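Local coordinates for tetratricopeptide TPR_2 repeat protein (Thermobaculum terrenum, PDB 5DJS) that is of unknown function but joins tetratricopeptide repeats to a GT-B fold of glycosyltransferase family 41 and binds uridine-5'-diphosphate, at residues R95-L100 / Y118-Y123; A428-V433 / R491-V496. The protein carries 1 engineered substitution. All blocks are in the same frame, centred on the assembly; numbering follows the deposited sequence.

Contact 1 of 2, residues R95-L100 / Y118-Y123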
loop_
_atom_site.group_PDB
_atom_site.type_symbol
_atom_site.label_atom_id
_atom_site.label_comp_id
_atom_site.label_asym_id
_atom_site.label_seq_id
_atom_site.Cartn_x
_atom_site.Cartn_y
_atom_site.Cartn_z
ATOM N N ARG A 95 -2.488 10.943 -16.567
ATOM C CA ARG A 95 -2.921 12.318 -16.277
ATOM C C ARG A 95 -2.401 12.814 -14.921
ATOM O O ARG A 95 -2.076 14.005 -14.771
ATOM C CB ARG A 95 -4.451 12.449 -16.317
ATOM C CG ARG A 95 -5.051 12.590 -17.704
ATOM C CD ARG A 95 -6.541 12.902 -17.629
ATOM N NE ARG A 95 -7.130 13.157 -18.948
ATOM C CZ ARG A 95 -7.459 12.223 -19.850
ATOM N NH1 ARG A 95 -7.257 10.922 -19.615
ATOM N NH2 ARG A 95 -7.996 12.590 -21.013
ATOM N N GLY A 96 -2.345 11.906 -13.943
ATOM C CA GLY A 96 -1.822 12.204 -12.618
ATOM C C GLY A 96 -0.316 12.401 -12.624
ATOM O O GLY A 96 0.195 13.347 -12.027
ATOM N N ILE A 97 0.400 11.508 -13.301
ATOM C CA ILE A 97 1.860 11.627 -13.443
ATOM C C ILE A 97 2.210 13.024 -13.974
ATOM O O ILE A 97 3.051 13.704 -13.403
ATOM C CB ILE A 97 2.452 10.492 -14.330
ATOM C CG1 ILE A 97 2.421 9.156 -13.558
ATOM C CG2 ILE A 97 3.889 10.794 -14.749
ATOM C CD1 ILE A 97 2.639 7.914 -14.408
ATOM N N THR A 98 1.524 13.453 -15.033
ATOM C CA THR A 98 1.660 14.810 -15.563
ATOM C C THR A 98 1.470 15.860 -14.478
ATOM O O THR A 98 2.316 16.724 -14.329
ATOM C CB THR A 98 0.658 15.080 -16.695
ATOM O OG1 THR A 98 0.755 14.032 -17.659
ATOM C CG2 THR A 98 0.956 16.425 -17.384
ATOM N N SER A 99 0.367 15.785 -13.733
ATOM C CA SER A 99 0.141 16.707 -12.611
ATOM C C SER A 99 1.296 16.706 -11.580
ATOM O O SER A 99 1.673 17.767 -11.066
ATOM C CB SER A 99 -1.185 16.423 -11.916
ATOM O OG SER A 99 -2.190 17.270 -12.420
ATOM N N LEU A 100 1.838 15.524 -11.284
ATOM C CA LEU A 100 2.979 15.398 -10.374
ATOM C C LEU A 100 4.229 16.059 -10.963
ATOM O O LEU A 100 4.959 16.730 -10.238
ATOM C CB LEU A 100 3.244 13.923 -10.021
ATOM C CG LEU A 100 2.626 13.245 -8.787
ATOM C CD1 LEU A 100 1.553 14.064 -8.099
ATOM C CD2 LEU A 100 2.097 11.853 -9.132
ATOM N N TYR A 118 7.492 8.779 -7.845
ATOM C CA TYR A 118 8.140 7.449 -7.752
ATOM C C TYR A 118 7.140 6.308 -7.567
ATOM O O TYR A 118 7.195 5.315 -8.296
ATOM C CB TYR A 118 9.157 7.423 -6.608
ATOM C CG TYR A 118 9.845 6.090 -6.366
ATOM C CD1 TYR A 118 10.379 5.345 -7.421
ATOM C CD2 TYR A 118 10.003 5.595 -5.064
ATOM C CE1 TYR A 118 11.021 4.131 -7.184
ATOM C CE2 TYR A 118 10.648 4.394 -4.820
ATOM C CZ TYR A 118 11.154 3.665 -5.874
ATOM O OH TYR A 118 11.810 2.483 -5.616
ATOM N N VAL A 119 6.233 6.468 -6.601
ATOM C CA VAL A 119 5.145 5.512 -6.375
ATOM C C VAL A 119 4.284 5.348 -7.627
ATOM O O VAL A 119 4.057 4.229 -8.084
ATOM C CB VAL A 119 4.248 5.955 -5.202
ATOM C CG1 VAL A 119 2.938 5.172 -5.156
ATOM C CG2 VAL A 119 5.006 5.802 -3.898
ATOM N N ALA A 120 3.829 6.475 -8.173
ATOM C CA ALA A 120 2.915 6.500 -9.319
ATOM C C ALA A 120 3.421 5.704 -10.517
ATOM O O ALA A 120 2.627 5.057 -11.203
ATOM C CB ALA A 120 2.628 7.932 -9.735
ATOM N N LEU A 121 4.733 5.748 -10.761
ATOM C CA LEU A 121 5.358 5.008 -11.869
ATOM C C LEU A 121 5.088 3.493 -11.837
ATOM O O LEU A 121 5.071 2.842 -12.875
ATOM C CB LEU A 121 6.878 5.279 -11.914
ATOM C CG LEU A 121 7.391 6.415 -12.810
ATOM C CD1 LEU A 121 6.653 7.724 -12.608
ATOM C CD2 LEU A 121 8.886 6.614 -12.601
ATOM N N HIS A 122 4.863 2.934 -10.655
ATOM C CA HIS A 122 4.622 1.487 -10.520
ATOM C C HIS A 122 3.266 1.039 -11.082
ATOM O O HIS A 122 3.103 -0.134 -11.438
ATOM C CB HIS A 122 4.797 1.051 -9.062
ATOM C CG HIS A 122 6.185 1.276 -8.545
ATOM N ND1 HIS A 122 7.189 0.345 -8.693
ATOM C CD2 HIS A 122 6.747 2.343 -7.932
ATOM C CE1 HIS A 122 8.305 0.820 -8.173
ATOM N NE2 HIS A 122 8.064 2.031 -7.704
ATOM N N TYR A 123 2.325 1.982 -11.198
ATOM C CA TYR A 123 1.019 1.736 -11.812
ATOM C C TYR A 123 1.015 1.806 -13.330
ATOM O O TYR A 123 -0.038 1.617 -13.926
ATOM C CB TYR A 123 0.003 2.745 -11.309
ATOM C CG TYR A 123 -0.136 2.783 -9.817
ATOM C CD1 TYR A 123 -0.515 1.644 -9.100
ATOM C CD2 TYR A 123 0.108 3.950 -9.112
ATOM C CE1 TYR A 123 -0.645 1.679 -7.721
ATOM C CE2 TYR A 123 -0.019 3.993 -7.735
ATOM C CZ TYR A 123 -0.391 2.851 -7.046
ATOM O OH TYR A 123 -0.521 2.895 -5.679
#
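Ile-97 reaches from helix 93-106 toward Ala-120 and Leu-121, and its side chain makes two of the three apolar touches of this small contact. CB points to the opposing segment but meets nothing across it; the touching is done by the longer branch, CG1 and CD1. CG1 lies beside the backbone N (chi1 -72°), which directs it at Ala-120, where it meets CB at 4.0 Å. From there the chain runs on extended (chi2 165°) and carries the tip CD1 alongside, to 4.4 Å from Leu-121 CD1, a looser touch. One turn further along the same helix, Leu-100 brings CD2 to within 4.0 Å of Ala-120 CB, so this one methyl is met by both Ile-97 and Leu-100. The small alanine lets the backbones come close: Ile-97 CA and Ala-120 CA are 6.7 Å apart. Leu-121 starts off at an angle to the opposing helix and only its end bends back to it.

The two helices run roughly antiparallel and are consecutive in the chain's N-terminal helical region. Helix 77-89 also packs on helix 93-106, touching Ser-99 through Leu-83 and Leu-87 and Leu-100 through Tyr-81. Across the contact, Leu-121 rests on Leu-135 of helix 129-143, while Tyr-123 OH hydrogen-bonds Arg-338 of the uridine-5'-diphosphate pocket and its ring meets that of Tyr-419.

Contact 2 of 2, residues A428-V433 / R491-V496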
loop_
_atom_site.group_PDB
_atom_site.type_symbol
_atom_site.label_atom_id
_atom_site.label_comp_id
_atom_site.label_asym_id
_atom_site.label_seq_id
_atom_site.Cartn_x
_atom_site.Cartn_y
_atom_site.Cartn_z
ATOM N N ALA A 428 -8.837 -13.385 -0.956
ATOM C CA ALA A 428 -9.529 -14.301 -1.864
ATOM C C ALA A 428 -9.272 -15.746 -1.456
ATOM O O ALA A 428 -10.217 -16.509 -1.229
ATOM C CB ALA A 428 -9.094 -14.069 -3.309
ATOM N N LEU A 429 -7.996 -16.102 -1.333
ATOM C CA LEU A 429 -7.612 -17.451 -0.907
ATOM C C LEU A 429 -8.263 -17.839 0.429
ATOM O O LEU A 429 -8.777 -18.945 0.553
ATOM C CB LEU A 429 -6.086 -17.607 -0.817
ATOM C CG LEU A 429 -5.205 -17.353 -2.054
ATOM C CD1 LEU A 429 -3.829 -17.971 -1.857
ATOM C CD2 LEU A 429 -5.814 -17.860 -3.349
ATOM N N TRP A 430 -8.278 -16.929 1.401
ATOM C CA TRP A 430 -8.978 -17.168 2.683
ATOM C C TRP A 430 -10.447 -17.601 2.516
ATOM O O TRP A 430 -10.970 -18.354 3.352
ATOM C CB TRP A 430 -8.947 -15.924 3.593
ATOM C CG TRP A 430 -7.625 -15.612 4.269
ATOM C CD1 TRP A 430 -6.574 -16.467 4.493
ATOM C CD2 TRP A 430 -7.248 -14.356 4.845
ATOM N NE1 TRP A 430 -5.563 -15.809 5.149
ATOM C CE2 TRP A 430 -5.950 -14.512 5.378
ATOM C CE3 TRP A 430 -7.874 -13.104 4.947
ATOM C CZ2 TRP A 430 -5.266 -13.460 6.008
ATOM C CZ3 TRP A 430 -7.196 -12.059 5.584
ATOM C CH2 TRP A 430 -5.908 -12.246 6.104
ATOM N N MET A 431 -11.098 -17.106 1.455
ATOM C CA MET A 431 -12.481 -17.468 1.099
ATOM C C MET A 431 -12.599 -18.575 0.025
ATOM O O MET A 431 -13.649 -18.731 -0.611
ATOM C CB MET A 431 -13.223 -16.206 0.640
ATOM C CG MET A 431 -13.263 -15.095 1.678
ATOM S SD MET A 431 -13.950 -15.608 3.265
ATOM C CE MET A 431 -15.632 -16.048 2.825
ATOM N N GLY A 432 -11.535 -19.350 -0.165
ATOM C CA GLY A 432 -11.555 -20.458 -1.103
ATOM C C GLY A 432 -11.761 -20.094 -2.558
ATOM O O GLY A 432 -12.288 -20.910 -3.315
ATOM N N VAL A 433 -11.337 -18.887 -2.943
ATOM C CA VAL A 433 -11.403 -18.422 -4.323
ATOM C C VAL A 433 -9.976 -18.438 -4.881
ATOM O O VAL A 433 -9.085 -17.830 -4.285
ATOM C CB VAL A 433 -11.996 -16.997 -4.410
ATOM C CG1 VAL A 433 -12.078 -16.513 -5.859
ATOM C CG2 VAL A 433 -13.382 -16.959 -3.785
ATOM N N ARG A 491 -7.878 -26.812 2.914
ATOM C CA ARG A 491 -6.782 -27.423 3.673
ATOM C C ARG A 491 -5.694 -26.418 4.010
ATOM O O ARG A 491 -5.212 -26.376 5.146
ATOM C CB ARG A 491 -6.173 -28.599 2.900
ATOM C CG ARG A 491 -7.130 -29.766 2.761
ATOM C CD ARG A 491 -6.495 -30.960 2.063
ATOM N NE ARG A 491 -7.467 -32.044 1.952
ATOM C CZ ARG A 491 -7.840 -32.846 2.950
ATOM N NH1 ARG A 491 -7.328 -32.719 4.177
ATOM N NH2 ARG A 491 -8.749 -33.791 2.725
ATOM N N TRP A 492 -5.296 -25.634 3.014
ATOM C CA TRP A 492 -4.340 -24.551 3.210
ATOM C C TRP A 492 -4.828 -23.572 4.301
ATOM O O TRP A 492 -4.072 -23.276 5.225
ATOM C CB TRP A 492 -4.064 -23.842 1.876
ATOM C CG TRP A 492 -3.218 -22.609 1.975
ATOM C CD1 TRP A 492 -1.855 -22.540 1.913
ATOM C CD2 TRP A 492 -3.683 -21.264 2.145
ATOM N NE1 TRP A 492 -1.444 -21.234 2.043
ATOM C CE2 TRP A 492 -2.546 -20.431 2.189
ATOM C CE3 TRP A 492 -4.951 -20.684 2.268
ATOM C CZ2 TRP A 492 -2.640 -19.041 2.347
ATOM C CZ3 TRP A 492 -5.048 -19.308 2.428
ATOM C CH2 TRP A 492 -3.896 -18.502 2.467
ATOM N N LEU A 493 -6.079 -23.111 4.209
ATOM C CA LEU A 493 -6.671 -22.183 5.210
ATOM C C LEU A 493 -6.458 -22.678 6.647
ATOM O O LEU A 493 -6.003 -21.928 7.506
ATOM C CB LEU A 493 -8.185 -21.991 4.973
ATOM C CG LEU A 493 -8.962 -20.754 5.463
ATOM C CD1 LEU A 493 -10.312 -21.148 6.045
ATOM C CD2 LEU A 493 -8.227 -19.886 6.468
ATOM N N ARG A 494 -6.780 -23.948 6.877
ATOM C CA ARG A 494 -6.710 -24.574 8.202
ATOM C C ARG A 494 -5.268 -24.692 8.709
ATOM O O ARG A 494 -4.982 -24.391 9.875
ATOM C CB ARG A 494 -7.345 -25.975 8.159
ATOM C CG ARG A 494 -7.810 -26.504 9.511
ATOM C CD ARG A 494 -7.348 -27.936 9.803
ATOM N NE ARG A 494 -7.338 -28.816 8.624
ATOM C CZ ARG A 494 -8.394 -29.446 8.100
ATOM N NH1 ARG A 494 -9.614 -29.316 8.629
ATOM N NH2 ARG A 494 -8.231 -30.215 7.023
ATOM N N SER A 495 -4.385 -25.162 7.828
ATOM C CA SER A 495 -2.936 -25.269 8.092
ATOM C C SER A 495 -2.321 -23.927 8.492
ATOM O O SER A 495 -1.578 -23.829 9.467
ATOM C CB SER A 495 -2.227 -25.798 6.842
ATOM O OG SER A 495 -0.839 -25.578 6.893
ATOM N N VAL A 496 -2.670 -22.903 7.722
ATOM C CA VAL A 496 -2.209 -21.534 7.930
ATOM C C VAL A 496 -2.840 -20.891 9.174
ATOM O O VAL A 496 -2.174 -20.124 9.877
ATOM C CB VAL A 496 -2.420 -20.705 6.621
ATOM C CG1 VAL A 496 -3.022 -19.333 6.856
ATOM C CG2 VAL A 496 -1.120 -20.621 5.829
#
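Trp-492 lays one face of its indole over Leu-429, whose CD1 sits 4.4 Å from Trp-492 CH2, toward the far rim of the six-membered ring. The opposite face is covered from its own helix by Val-496 CG2, which holds the indole between two aliphatic groups. With CG anti to the backbone N (chi1 173°), the ring is thrown forward from helix 479-521, and its CZ3-CH2 edge becomes the leading part. There CZ3 touches Leu-429 CB at 3.8 Å and comes equally close, 3.8 Å, to Trp-430 CD1.

The two tryptophans meet rim to rim, without a stack: the planes are inclined by 28°, and neither ring lies over the other. The pyrrole ring of Trp-430 and the six-membered ring of Trp-492 have centroids 5.9 Å apart.

Helix 423-430 is the connection of a beta-alpha-beta crossover from strand 412-414 to strand 435-438 in the second parallel sheet of the GT-B fold. It ends in a Schellman motif: Gly-432, with positive phi, is the C-prime residue, and Ala-428 O and Leu-429 O accept the closing bonds from Val-433 N and Gly-432 N. Near this end Leu-493 packs against main chain, its CG 3.8 Å from Trp-430 O, and its CD2 reaches Trp-430 CD1 at 4.3 Å.

Two polar atoms of Trp-430 are hydrogen-bonded to residues ahead of strand 332-335: NE1 donates to Cys-311 O, and the carbonyl O accepts from Trp-320 NE1. The Trp-430 side chain lies about 7 Å from the bound uridine-5'-diphosphate, whose pocket includes Thr-423, Thr-424 and Glu-427 of the same helix.

In the fold
From the N terminus the chain first builds a stack of helices, and contact 1 closes a short, mostly helical loop of 17 residues where helix 93-106 turns back into helix 111-120. The chain then passes through the first parallel sheet of the GT-B fold and into the second before contact 2 opens. Contact 2 closes a longer loop of 57 residues, bringing helix 479-521 back onto helix 423-430. The two loops follow in series, neither nested nor crossed. Their centres lie 35 Å apart on opposite sides of the chain's centre, contact 1 within the helical stack and contact 2 joining the second sheet's crossover helix to the long C-terminal helix.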